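Local coordinates for YfdX protein (PDB 6A02) that is of no established biochemical function but is linked to the response to antibiotic stress and to virulence in Salmonella Typhi, at residues N9-N14 with V127-E132. Residues are numbered along the deposited sequence; the frame is centred on the assembly and turned at random.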
loop_
_atom_site.group_PDB
_atom_site.type_symbol
_atom_site.label_atom_id
_atom_site.label_comp_id
_atom_site.label_asym_id
_atom_site.label_seq_id
_atom_site.Cartn_x
_atom_site.Cartn_y
_atom_site.Cartn_z
ATOM N N ASN A 9 11.016 -21.531 1.956
ATOM C CA ASN A 9 9.730 -21.438 2.644
ATOM C C ASN A 9 8.597 -21.868 1.711
ATOM O O ASN A 9 8.792 -21.968 0.500
ATOM C CB ASN A 9 9.512 -20.022 3.167
ATOM C CG ASN A 9 10.474 -19.669 4.286
ATOM O OD1 ASN A 9 10.610 -20.413 5.260
ATOM N ND2 ASN A 9 11.165 -18.542 4.141
ATOM N N VAL A 10 7.428 -22.163 2.281
ATOM C CA VAL A 10 6.312 -22.713 1.518
ATOM C C VAL A 10 5.019 -21.996 1.878
ATOM O O VAL A 10 4.862 -21.464 2.982
ATOM C CB VAL A 10 6.137 -24.238 1.714
ATOM C CG1 VAL A 10 7.374 -24.989 1.250
ATOM C CG2 VAL A 10 5.834 -24.566 3.169
ATOM N N THR A 11 4.082 -22.011 0.936
ATOM C CA THR A 11 2.749 -21.473 1.164
ATOM C C THR A 11 1.929 -22.432 2.032
ATOM O O THR A 11 2.375 -23.523 2.405
ATOM C CB THR A 11 2.028 -21.275 -0.167
ATOM O OG1 THR A 11 1.754 -22.557 -0.748
ATOM C CG2 THR A 11 2.875 -20.439 -1.131
ATOM N N LEU A 12 0.693 -22.023 2.342
ATOM C CA LEU A 12 -0.191 -22.887 3.122
ATOM C C LEU A 12 -0.448 -24.210 2.415
ATOM O O LEU A 12 -0.647 -25.236 3.079
ATOM C CB LEU A 12 -1.513 -22.183 3.427
ATOM C CG LEU A 12 -1.424 -20.944 4.321
ATOM C CD1 LEU A 12 -2.784 -20.260 4.438
ATOM C CD2 LEU A 12 -0.875 -21.306 5.701
ATOM N N ASN A 13 -0.444 -24.208 1.081
ATOM C CA ASN A 13 -0.628 -25.412 0.281
ATOM C C ASN A 13 0.683 -26.119 -0.034
ATOM O O ASN A 13 0.694 -27.009 -0.894
ATOM C CB ASN A 13 -1.343 -25.078 -1.032
ATOM C CG ASN A 13 -2.839 -25.090 -0.898
ATOM O OD1 ASN A 13 -3.458 -24.046 -0.695
ATOM N ND2 ASN A 13 -3.439 -26.275 -1.012
ATOM N N ASN A 14 1.778 -25.735 0.624
ATOM C CA ASN A 14 3.081 -26.395 0.521
ATOM C C ASN A 14 3.792 -26.137 -0.801
ATOM O O ASN A 14 4.655 -26.924 -1.200
ATOM C CB ASN A 14 3.022 -27.900 0.829
ATOM C CG ASN A 14 2.445 -28.194 2.205
ATOM O OD1 ASN A 14 2.763 -27.518 3.186
ATOM N ND2 ASN A 14 1.578 -29.203 2.280
ATOM N N VAL A 127 -9.618 -16.557 6.898
ATOM C CA VAL A 127 -8.189 -16.453 6.614
ATOM C C VAL A 127 -8.002 -16.294 5.112
ATOM O O VAL A 127 -8.555 -17.071 4.324
ATOM C CB VAL A 127 -7.406 -17.679 7.124
ATOM C CG1 VAL A 127 -5.936 -17.561 6.753
ATOM C CG2 VAL A 127 -7.544 -17.794 8.630
ATOM N N ILE A 128 -7.209 -15.299 4.727
ATOM C CA ILE A 128 -6.822 -15.071 3.340
ATOM C C ILE A 128 -5.305 -15.130 3.277
ATOM O O ILE A 128 -4.622 -14.569 4.140
ATOM C CB ILE A 128 -7.326 -13.693 2.863
ATOM C CG1 ILE A 128 -8.844 -13.707 2.687
ATOM C CG2 ILE A 128 -6.628 -13.266 1.572
ATOM C CD1 ILE A 128 -9.300 -14.451 1.466
ATOM N N GLU A 129 -4.770 -15.822 2.273
ATOM C CA GLU A 129 -3.332 -15.870 2.065
ATOM C C GLU A 129 -2.964 -14.927 0.926
ATOM O O GLU A 129 -3.531 -15.020 -0.171
ATOM C CB GLU A 129 -2.876 -17.294 1.746
ATOM C CG GLU A 129 -1.392 -17.392 1.590
ATOM C CD GLU A 129 -0.916 -18.763 1.174
ATOM O OE1 GLU A 129 -1.623 -19.444 0.400
ATOM O OE2 GLU A 129 0.186 -19.144 1.611
ATOM N N ASN A 130 -2.017 -14.023 1.187
ATOM C CA ASN A 130 -1.576 -13.039 0.196
ATOM C C ASN A 130 -0.231 -13.492 -0.345
ATOM O O ASN A 130 0.770 -13.479 0.374
ATOM C CB ASN A 130 -1.436 -11.658 0.824
ATOM C CG ASN A 130 -2.639 -11.257 1.607
ATOM O OD1 ASN A 130 -3.713 -11.047 1.056
ATOM N ND2 ASN A 130 -2.463 -11.124 2.920
ATOM N N GLN A 131 -0.203 -13.879 -1.610
ATOM C CA GLN A 131 1.010 -14.360 -2.243
ATOM C C GLN A 131 1.583 -13.254 -3.116
ATOM O O GLN A 131 0.946 -12.832 -4.091
ATOM C CB GLN A 131 0.724 -15.608 -3.076
ATOM C CG GLN A 131 0.282 -16.815 -2.237
ATOM C CD GLN A 131 0.127 -18.071 -3.060
ATOM O OE1 GLN A 131 0.395 -18.081 -4.263
ATOM N NE2 GLN A 131 -0.305 -19.147 -2.412
ATOM N N GLU A 132 2.768 -12.781 -2.758
ATOM C CA GLU A 132 3.473 -11.788 -3.549
ATOM C C GLU A 132 4.181 -12.505 -4.688
ATOM O O GLU A 132 4.895 -13.484 -4.456
ATOM C CB GLU A 132 4.486 -11.071 -2.660
ATOM C CG GLU A 132 5.185 -9.931 -3.345
ATOM C CD GLU A 132 6.232 -9.248 -2.473
ATOM O OE1 GLU A 132 6.442 -9.683 -1.325
ATOM O OE2 GLU A 132 6.851 -8.267 -2.948
HETATM O O HOH W 1 0.317 -22.128 -3.040
HETATM O O HOH W 2 -1.247 -21.790 -0.512
#
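The backbone amide of L12 points at the carboxylate of E129: N lies 3.0 Å from OE2, the N-H...O angle is 165°, and the donor arrives on the syn side, 31° out of the carboxylate plane. The side chain of E129 leaves its strand extended (chi1 -177°), which carries the carboxylate across to the type I turn T11-N14, closed by N14 N to T11 O at 2.9 Å. Packing is tightest around the L12-E129 bond. E129 OE2 lies 3.3 Å from T11 CB, and the L12 side chain runs past E129 in the opposite direction, CG 3.6 Å from OE2. S83 also hydrogen-bonds OE2, which therefore has two partners, while Q131 NE2 hydrogen-bonds E129 OE1 (3.1 Å) from above the carboxylate plane. These bonds would be expected to favour an ionised carboxylate.

The exposed side is at N13, where one water accepts from N13 N and donates to N13 OD1; its 2.5 Å approach to E129 OE1 is unusually short and doubtful as a bond. At buried Q131, another water joins NE2 to T11 OG1; the direct approach of Q131 NE2 to T11 CG2, 3.7 Å, is merely van der Waals. T11 OG1 also takes the amide of D15.

The contact thus lays the N-terminal loop, ahead of helix 19-36, against strand 125-135, central in an antiparallel sheet between 77-89 and 170-175; V176 touches L12, and F33 of a second subunit packs on E129.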